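Local atomic coordinates of benzoylformate Decarboxylase (Polynucleobacter necessarius, PDB entry 4K9Q), a protein that probably catalyses the thiamine diphosphate- and magnesium-dependent decarboxylation of benzoylformate, as a member of the TPP enzyme family. Residues S211-N225 with S315-R329. Sequence-based numbering, arbitrary orientation.
Sequences SQAWSDGIAFAERLN and SKLFLIEALKLIDQR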
ATOM      1  N   SER A 211      31.262   3.216   2.655  1.00 12.48           N
ATOM      2  CA  SER A 211      31.950   3.174   1.364  0.50 14.34           C
ATOM      3  C   SER A 211      33.466   3.060   1.488  1.00 16.14           C
ATOM      4  O   SER A 211      34.177   3.084   0.483  1.00 14.12           O
ATOM      5  CB  SER A 211      31.603   4.414   0.532  0.50 13.79           C
ATOM      6  OG  SER A 211      32.117   5.586   1.140  0.50 16.16           O
ATOM      7  N   GLN A 212      33.957   2.949   2.718  1.00 13.16           N
ATOM      8  CA  GLN A 212      35.389   2.789   2.962  1.00 12.82           C
ATOM      9  C   GLN A 212      36.197   3.978   2.459  1.00 17.17           C
ATOM     10  O   GLN A 212      37.290   3.815   1.914  1.00 18.75           O
ATOM     11  CB  GLN A 212      35.900   1.463   2.384  1.00 15.09           C
ATOM     12  CG  GLN A 212      35.242   0.272   3.068  1.00 15.57           C
ATOM     13  CD  GLN A 212      35.788  -1.071   2.639  1.00 20.35           C
ATOM     14  OE1 GLN A 212      35.436  -1.588   1.576  1.00 24.32           O
ATOM     15  NE2 GLN A 212      36.636  -1.658   3.477  1.00 19.13           N
ATOM     16  N   ALA A 213      35.648   5.173   2.661  1.00 13.74           N
ATOM     17  CA  ALA A 213      36.258   6.414   2.176  1.00 13.82           C
ATOM     18  C   ALA A 213      37.058   7.156   3.247  1.00 15.30           C
ATOM     19  O   ALA A 213      37.371   8.333   3.084  1.00 17.30           O
ATOM     20  CB  ALA A 213      35.185   7.334   1.596  1.00 13.92           C
ATOM     21  N   TRP A 214      37.366   6.468   4.341  1.00 16.83           N
ATOM     22  CA  TRP A 214      38.048   7.061   5.491  1.00 17.15           C
ATOM     23  C   TRP A 214      39.260   7.898   5.068  1.00 19.06           C
ATOM     24  O   TRP A 214      39.345   9.092   5.376  1.00 15.73           O
ATOM     25  CB  TRP A 214      38.466   5.935   6.445  1.00 15.42           C
ATOM     26  CG  TRP A 214      39.112   6.346   7.726  1.00 14.28           C
ATOM     27  CD1 TRP A 214      40.449   6.520   7.952  1.00 17.14           C
ATOM     28  CD2 TRP A 214      38.458   6.589   8.982  1.00 13.48           C
ATOM     29  NE1 TRP A 214      40.664   6.870   9.264  1.00 18.00           N
ATOM     30  CE2 TRP A 214      39.460   6.919   9.918  1.00 17.23           C
ATOM     31  CE3 TRP A 214      37.123   6.567   9.400  1.00 15.84           C
ATOM     32  CZ2 TRP A 214      39.167   7.226  11.257  1.00 15.34           C
ATOM     33  CZ3 TRP A 214      36.833   6.862  10.743  1.00 12.67           C
ATOM     34  CH2 TRP A 214      37.853   7.191  11.644  1.00 13.23           C
ATOM     35  N   SER A 215      40.185   7.282   4.336  1.00 18.01           N
ATOM     36  CA  SER A 215      41.414   7.971   3.958  0.54 19.26           C
ATOM     37  C   SER A 215      41.157   9.096   2.959  1.00 16.78           C
ATOM     38  O   SER A 215      41.828  10.130   3.001  1.00 17.98           O
ATOM     39  CB  SER A 215      42.437   6.988   3.393  0.54 20.01           C
ATOM     40  OG  SER A 215      42.014   6.487   2.144  0.54 21.82           O
ATOM     41  N   ASP A 216      40.185   8.903   2.074  1.00 17.84           N
ATOM     42  CA  ASP A 216      39.820   9.923   1.097  1.00 16.82           C
ATOM     43  C   ASP A 216      39.182  11.147   1.750  1.00 15.33           C
ATOM     44  O   ASP A 216      39.358  12.266   1.285  1.00 16.97           O
ATOM     45  CB  ASP A 216      38.883   9.338   0.043  1.00 18.73           C
ATOM     46  CG  ASP A 216      39.395   8.022  -0.509  1.00 26.19           C
ATOM     47  OD1 ASP A 216      39.019   6.958   0.039  1.00 24.97           O
ATOM     48  OD2 ASP A 216      40.189   8.057  -1.473  1.00 24.64           O
ATOM     49  N   GLY A 217      38.442  10.929   2.833  1.00 15.65           N
ATOM     50  CA  GLY A 217      37.877  12.034   3.590  1.00 15.47           C
ATOM     51  C   GLY A 217      38.970  12.822   4.291  1.00 16.05           C
ATOM     52  O   GLY A 217      38.893  14.047   4.388  1.00 16.65           O
ATOM     53  N   ILE A 218      39.993  12.125   4.781  1.00 14.33           N
ATOM     54  CA  ILE A 218      41.124  12.786   5.427  1.00 14.07           C
ATOM     55  C   ILE A 218      41.899  13.615   4.406  1.00 16.33           C
ATOM     56  O   ILE A 218      42.222  14.784   4.648  1.00 15.70           O
ATOM     57  CB  ILE A 218      42.068  11.776   6.088  1.00 14.94           C
ATOM     58  CG1 ILE A 218      41.369  11.099   7.273  1.00 14.42           C
ATOM     59  CG2 ILE A 218      43.341  12.474   6.576  1.00 18.54           C
ATOM     60  CD1 ILE A 218      42.131   9.912   7.810  1.00 16.02           C
ATOM     61  N   ALA A 219      42.181  13.009   3.256  1.00 17.26           N
ATOM     62  CA  ALA A 219      42.888  13.718   2.193  1.00 15.50           C
ATOM     63  C   ALA A 219      42.161  14.997   1.782  1.00 17.32           C
ATOM     64  O   ALA A 219      42.783  16.052   1.627  1.00 19.41           O
ATOM     65  CB  ALA A 219      43.105  12.805   0.991  1.00 21.47           C
ATOM     66  N   PHE A 220      40.845  14.900   1.607  1.00 16.72           N
ATOM     67  CA  PHE A 220      40.030  16.035   1.188  1.00 16.91           C
ATOM     68  C   PHE A 220      40.091  17.163   2.218  1.00 18.75           C
ATOM     69  O   PHE A 220      40.308  18.317   1.875  1.00 18.37           O
ATOM     70  CB  PHE A 220      38.579  15.585   0.975  1.00 17.85           C
ATOM     71  CG  PHE A 220      37.743  16.573   0.210  1.00 19.27           C
ATOM     72  CD1 PHE A 220      37.974  16.795  -1.137  1.00 20.49           C
ATOM     73  CD2 PHE A 220      36.727  17.274   0.837  1.00 18.42           C
ATOM     74  CE1 PHE A 220      37.205  17.707  -1.854  1.00 25.38           C
ATOM     75  CE2 PHE A 220      35.951  18.190   0.131  1.00 23.32           C
ATOM     76  CZ  PHE A 220      36.192  18.407  -1.217  1.00 24.66           C
ATOM     77  N   ALA A 221      39.897  16.818   3.486  1.00 13.22           N
ATOM     78  CA  ALA A 221      39.903  17.803   4.561  1.00 15.00           C
ATOM     79  C   ALA A 221      41.264  18.488   4.685  1.00 16.96           C
ATOM     80  O   ALA A 221      41.346  19.694   4.924  1.00 18.58           O
ATOM     81  CB  ALA A 221      39.534  17.140   5.889  1.00 16.99           C
ATOM     82  N   GLU A 222      42.328  17.710   4.538  1.00 15.46           N
ATOM     83  CA  GLU A 222      43.681  18.238   4.673  1.00 17.63           C
ATOM     84  C   GLU A 222      44.029  19.133   3.480  1.00 22.33           C
ATOM     85  O   GLU A 222      44.779  20.101   3.611  1.00 24.14           O
ATOM     86  CB  GLU A 222      44.693  17.100   4.837  1.00 17.98           C
ATOM     87  CG  GLU A 222      44.608  16.420   6.208  1.00 18.50           C
ATOM     88  CD  GLU A 222      45.606  15.293   6.402  1.00 21.79           C
ATOM     89  OE1 GLU A 222      46.236  14.871   5.413  1.00 24.80           O
ATOM     90  OE2 GLU A 222      45.752  14.815   7.550  1.00 20.62           O
ATOM     91  N   ARG A 223      43.465  18.808   2.322  1.00 18.48           N
ATOM     92  CA  ARG A 223      43.638  19.630   1.128  1.00 21.36           C
ATOM     93  C   ARG A 223      43.048  21.026   1.341  1.00 22.74           C
ATOM     94  O   ARG A 223      43.608  22.023   0.891  1.00 23.87           O
ATOM     95  CB  ARG A 223      42.971  18.949  -0.073  1.00 19.31           C
ATOM     96  CG  ARG A 223      43.211  19.652  -1.414  1.00 24.81           C
ATOM     97  CD  ARG A 223      44.663  19.522  -1.829  1.00 27.58           C
ATOM     98  NE  ARG A 223      45.045  18.133  -2.068  1.00 33.08           N
ATOM     99  CZ  ARG A 223      44.967  17.538  -3.254  1.00 37.99           C
ATOM    100  NH1 ARG A 223      44.517  18.216  -4.297  1.00 33.22           N
ATOM    101  NH2 ARG A 223      45.336  16.269  -3.399  1.00 35.00           N
ATOM    102  N   LEU A 224      41.913  21.093   2.031  1.00 20.91           N
ATOM    103  CA  LEU A 224      41.246  22.369   2.290  1.00 20.35           C
ATOM    104  C   LEU A 224      41.663  23.023   3.593  1.00 23.79           C
ATOM    105  O   LEU A 224      41.401  24.207   3.809  1.00 27.39           O
ATOM    106  CB  LEU A 224      39.732  22.177   2.309  1.00 20.58           C
ATOM    107  CG  LEU A 224      39.058  21.809   1.004  1.00 23.80           C
ATOM    108  CD1 LEU A 224      37.589  21.515   1.254  1.00 24.81           C
ATOM    109  CD2 LEU A 224      39.226  22.943   0.000  1.00 30.04           C
ATOM    110  N   ASN A 225      42.307  22.257   4.466  1.00 22.63           N
ATOM    111  CA  ASN A 225      42.593  22.731   5.813  1.00 23.97           C
ATOM    112  C   ASN A 225      41.344  23.329   6.451  1.00 27.16           C
ATOM    113  O   ASN A 225      41.402  24.370   7.111  1.00 28.35           O
ATOM    114  CB  ASN A 225      43.731  23.753   5.802  1.00 28.20           C
ATOM    115  CG  ASN A 225      45.087  23.115   6.023  1.00 31.36           C
ATOM    116  OD1 ASN A 225      45.258  22.291   6.921  1.00 34.90           O
ATOM    117  ND2 ASN A 225      46.059  23.485   5.197  1.00 35.07           N
ATOM    118  N   SER A 315      30.234   8.137  -1.678  1.00 13.31           N
ATOM    119  CA  SER A 315      31.122   9.099  -1.039  1.00 14.41           C
ATOM    120  C   SER A 315      32.569   8.958  -1.502  1.00 13.46           C
ATOM    121  O   SER A 315      33.257   9.953  -1.735  1.00 15.45           O
ATOM    122  CB  SER A 315      31.069   8.948   0.484  1.00 16.22           C
ATOM    123  OG  SER A 315      29.993   9.702   1.010  1.00 17.08           O
ATOM    124  N   LYS A 316      33.033   7.721  -1.615  1.00 14.31           N
ATOM    125  CA  LYS A 316      34.415   7.489  -2.016  1.00 15.84           C
ATOM    126  C   LYS A 316      34.656   8.016  -3.430  1.00 14.02           C
ATOM    127  O   LYS A 316      35.631   8.737  -3.679  1.00 16.02           O
ATOM    128  CB  LYS A 316      34.782   6.007  -1.917  1.00 15.33           C
ATOM    129  CG  LYS A 316      36.281   5.769  -1.994  1.00 18.06           C
ATOM    130  CD  LYS A 316      36.645   4.321  -1.765  1.00 18.68           C
ATOM    131  CE  LYS A 316      38.157   4.150  -1.820  1.00 29.43           C
ATOM    132  NZ  LYS A 316      38.558   2.722  -1.782  1.00 38.23           N
ATOM    133  N   LEU A 317      33.766   7.664  -4.349  1.00 13.77           N
ATOM    134  CA  LEU A 317      33.904   8.104  -5.731  1.00 16.11           C
ATOM    135  C   LEU A 317      33.898   9.631  -5.822  1.00 17.15           C
ATOM    136  O   LEU A 317      34.696  10.213  -6.559  1.00 16.21           O
ATOM    137  CB  LEU A 317      32.809   7.504  -6.602  1.00 13.81           C
ATOM    138  CG  LEU A 317      32.928   5.984  -6.712  1.00 14.60           C
ATOM    139  CD1 LEU A 317      31.897   5.432  -7.669  1.00 13.61           C
ATOM    140  CD2 LEU A 317      34.321   5.602  -7.167  1.00 14.38           C
ATOM    141  N   PHE A 318      33.023  10.286  -5.061  1.00 13.50           N
ATOM    142  CA  PHE A 318      33.019  11.746  -5.066  1.00 15.71           C
ATOM    143  C   PHE A 318      34.310  12.340  -4.512  1.00 14.80           C
ATOM    144  O   PHE A 318      34.884  13.241  -5.110  1.00 15.09           O
ATOM    145  CB  PHE A 318      31.853  12.344  -4.287  1.00 16.27           C
ATOM    146  CG  PHE A 318      31.948  13.838  -4.171  1.00 14.95           C
ATOM    147  CD1 PHE A 318      31.521  14.653  -5.215  1.00 14.74           C
ATOM    148  CD2 PHE A 318      32.528  14.424  -3.056  1.00 16.13           C
ATOM    149  CE1 PHE A 318      31.636  16.037  -5.123  1.00 15.34           C
ATOM    150  CE2 PHE A 318      32.651  15.795  -2.961  1.00 17.37           C
ATOM    151  CZ  PHE A 318      32.203  16.602  -3.994  1.00 16.45           C
ATOM    152  N   LEU A 319      34.752  11.855  -3.360  1.00 13.86           N
ATOM    153  CA  LEU A 319      35.947  12.413  -2.727  1.00 15.34           C
ATOM    154  C   LEU A 319      37.181  12.262  -3.627  1.00 17.95           C
ATOM    155  O   LEU A 319      38.015  13.160  -3.713  1.00 19.78           O
ATOM    156  CB  LEU A 319      36.181  11.768  -1.359  1.00 17.66           C
ATOM    157  CG  LEU A 319      35.184  12.232  -0.291  1.00 14.91           C
ATOM    158  CD1 LEU A 319      35.144  11.260   0.884  1.00 13.02           C
ATOM    159  CD2 LEU A 319      35.520  13.653   0.173  1.00 17.54           C
ATOM    160  N   ILE A 320      37.284  11.126  -4.300  1.00 16.47           N
ATOM    161  CA  ILE A 320      38.390  10.890  -5.227  1.00 18.54           C
ATOM    162  C   ILE A 320      38.353  11.877  -6.402  1.00 20.69           C
ATOM    163  O   ILE A 320      39.372  12.474  -6.760  1.00 20.45           O
ATOM    164  CB  ILE A 320      38.381   9.433  -5.744  1.00 18.94           C
ATOM    165  CG1 ILE A 320      38.774   8.477  -4.613  1.00 19.25           C
ATOM    166  CG2 ILE A 320      39.331   9.280  -6.913  1.00 24.30           C
ATOM    167  CD1 ILE A 320      38.479   7.036  -4.921  1.00 21.22           C
ATOM    168  N   GLU A 321      37.172  12.071  -6.981  1.00 17.06           N
ATOM    169  CA  GLU A 321      37.035  12.983  -8.109  1.00 19.81           C
ATOM    170  C   GLU A 321      37.241  14.448  -7.710  1.00 20.36           C
ATOM    171  O   GLU A 321      37.851  15.224  -8.449  1.00 21.19           O
ATOM    172  CB  GLU A 321      35.677  12.798  -8.795  1.00 18.85           C
ATOM    173  CG  GLU A 321      35.545  11.475  -9.552  1.00 19.40           C
ATOM    174  CD  GLU A 321      36.721  11.222 -10.486  1.00 29.15           C
ATOM    175  OE1 GLU A 321      36.961  12.056 -11.385  1.00 27.16           O
ATOM    176  OE2 GLU A 321      37.419  10.198 -10.313  1.00 35.00           O
ATOM    177  N   ALA A 322      36.731  14.830  -6.543  1.00 16.82           N
ATOM    178  CA  ALA A 322      36.800  16.222  -6.128  1.00 20.33           C
ATOM    179  C   ALA A 322      38.234  16.600  -5.779  1.00 18.92           C
ATOM    180  O   ALA A 322      38.677  17.710  -6.068  1.00 20.81           O
ATOM    181  CB  ALA A 322      35.881  16.472  -4.955  1.00 18.02           C
ATOM    182  N   LEU A 323      38.953  15.671  -5.159  1.00 20.46           N
ATOM    183  CA  LEU A 323      40.345  15.898  -4.787  1.00 21.80           C
ATOM    184  C   LEU A 323      41.156  16.350  -6.001  1.00 24.49           C
ATOM    185  O   LEU A 323      42.036  17.202  -5.883  1.00 27.44           O
ATOM    186  CB  LEU A 323      40.963  14.622  -4.219  1.00 20.11           C
ATOM    187  CG  LEU A 323      41.757  14.612  -2.912  1.00 30.94           C
ATOM    188  CD1 LEU A 323      42.977  13.709  -3.066  1.00 25.22           C
ATOM    189  CD2 LEU A 323      42.164  15.995  -2.451  1.00 28.91           C
ATOM    190  N   LYS A 324      40.851  15.773  -7.162  1.00 20.10           N
ATOM    191  CA  LYS A 324      41.556  16.092  -8.405  1.00 25.30           C
ATOM    192  C   LYS A 324      41.420  17.556  -8.824  1.00 28.63           C
ATOM    193  O   LYS A 324      42.262  18.076  -9.557  1.00 28.89           O
ATOM    194  CB  LYS A 324      41.055  15.208  -9.548  1.00 22.62           C
ATOM    195  CG  LYS A 324      41.334  13.733  -9.357  1.00 23.62           C
ATOM    196  CD  LYS A 324      40.701  12.899 -10.457  1.00 25.08           C
ATOM    197  CE  LYS A 324      41.036  11.433 -10.257  1.00 27.40           C
ATOM    198  NZ  LYS A 324      40.399  10.557 -11.278  1.00 34.84           N
ATOM    199  N   LEU A 325      40.362  18.218  -8.368  1.00 25.84           N
ATOM    200  CA  LEU A 325      40.021  19.545  -8.883  1.00 24.49           C
ATOM    201  C   LEU A 325      40.229  20.681  -7.889  1.00 25.44           C
ATOM    202  O   LEU A 325      39.949  21.836  -8.204  1.00 29.52           O
ATOM    203  CB  LEU A 325      38.570  19.570  -9.363  1.00 23.65           C
ATOM    204  CG  LEU A 325      38.185  18.549 -10.430  1.00 25.91           C
ATOM    205  CD1 LEU A 325      36.726  18.736 -10.849  1.00 25.52           C
ATOM    206  CD2 LEU A 325      39.120  18.660 -11.633  1.00 27.90           C
ATOM    207  N   ILE A 326      40.702  20.359  -6.690  1.00 23.06           N
ATOM    208  CA  ILE A 326      40.859  21.364  -5.648  1.00 25.15           C
ATOM    209  C   ILE A 326      42.324  21.541  -5.273  1.00 28.62           C
ATOM    210  O   ILE A 326      43.047  20.564  -5.097  1.00 29.99           O
ATOM    211  CB  ILE A 326      40.032  20.988  -4.401  1.00 27.86           C
ATOM    212  CG1 ILE A 326      38.539  21.071  -4.723  1.00 28.62           C
ATOM    213  CG2 ILE A 326      40.366  21.897  -3.241  1.00 33.68           C
ATOM    214  CD1 ILE A 326      37.657  20.588  -3.602  1.00 36.41           C
ATOM    215  N   ASP A 327      42.757  22.794  -5.154  1.00 31.50           N
ATOM    216  CA  ASP A 327      44.144  23.089  -4.801  1.00 30.32           C
ATOM    217  C   ASP A 327      44.369  23.139  -3.293  1.00 24.29           C
ATOM    218  O   ASP A 327      43.481  23.528  -2.530  1.00 27.35           O
ATOM    219  CB  ASP A 327      44.594  24.410  -5.430  0.51 35.34           C
ATOM    220  CG  ASP A 327      44.860  24.288  -6.920  1.00 44.76           C
ATOM    221  OD1 ASP A 327      45.362  23.226  -7.354  1.00 43.04           O
ATOM    222  OD2 ASP A 327      44.567  25.256  -7.655  1.00 50.49           O
ATOM    223  N   GLN A 328      45.569  22.749  -2.879  1.00 26.48           N
ATOM    224  CA  GLN A 328      45.966  22.816  -1.479  1.00 25.52           C
ATOM    225  C   GLN A 328      45.862  24.226  -0.908  1.00 29.73           C
ATOM    226  O   GLN A 328      46.300  25.189  -1.531  1.00 31.18           O
ATOM    227  CB  GLN A 328      47.399  22.320  -1.322  1.00 26.87           C
ATOM    228  CG  GLN A 328      47.906  22.395   0.101  1.00 31.52           C
ATOM    229  CD  GLN A 328      47.208  21.406   1.015  1.00 32.09           C
ATOM    230  OE1 GLN A 328      47.211  20.197   0.763  1.00 30.90           O
ATOM    231  NE2 GLN A 328      46.604  21.915   2.082  1.00 26.41           N
ATOM    232  N   ARG A 329      45.287  24.345   0.284  1.00 28.08           N
ATOM    233  CA  ARG A 329      45.263  25.625   0.994  1.00 30.12           C
ATOM    234  C   ARG A 329      46.267  25.658   2.140  1.00 34.02           C
ATOM    235  O   ARG A 329      46.665  24.614   2.657  1.00 34.60           O
ATOM    236  CB  ARG A 329      43.873  25.908   1.541  1.00 30.81           C
ATOM    237  CG  ARG A 329      42.807  25.965   0.487  1.00 31.25           C
ATOM    238  CD  ARG A 329      41.519  26.468   1.078  1.00 36.25           C
ATOM    239  NE  ARG A 329      40.543  26.759   0.040  1.00 33.38           N
ATOM    240  CZ  ARG A 329      39.590  27.676   0.156  1.00 30.77           C
ATOM    241  NH1 ARG A 329      39.489  28.391   1.267  1.00 27.46           N
ATOM    242  NH2 ARG A 329      38.741  27.876  -0.843  1.00 26.60           N
TER
HETATM  243  O   HOH W   1      40.011  12.407  -1.565  1.00 21.61           O
HETATM  244  O   HOH W   2      44.923  15.765  -6.116  1.00 38.05           O
HETATM  245  O   HOH W   3      40.128  26.552   4.046  1.00 27.19           O
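Phe220 fills the tight inner side of this contact: its CE1 lies 3.4 Å from Ile326 CD1 and 3.6 Å from Ala322 CB, while Leu319 CD2 meets the ring near its attachment, at CG, 3.7 Å away. With CG turned anti to the backbone N (chi1 -165°), the ring leans toward 315-329, and Ile194 of helix 184-196 and Ile270 of strand 266-270 extend the apolar layer.

The outer side is looser around Asp216. Its OD1 and Lys316 NZ stay 4.6 Å apart, too far for a salt bridge, and water 1 links the carbonyls of Asp216 and Leu319, weakly at the latter. Packing closes up again at Arg223, whose CZ lies 3.3 Å from Leu323 CD2. Bends at chi2 and chi3 bring this methyl over one guanidinium face and NH1 to Ile326 O at 2.9 Å, in the guanidinium plane. A leucine in place of Arg223 would probably leave Ile326 O without this donor and Leu323 CD2 without its flat cover. Beyond it, Gln328 NE2 bonds Glu222 O (3.0 Å, 164° at the hydrogen).

The axes of 214-224 and 315-323 approach to 9.2 Å and are inclined by 33°, as neighbouring helices on one face of the parallel six-stranded sheet in the Rossmann-like central domain of TPP enzymes.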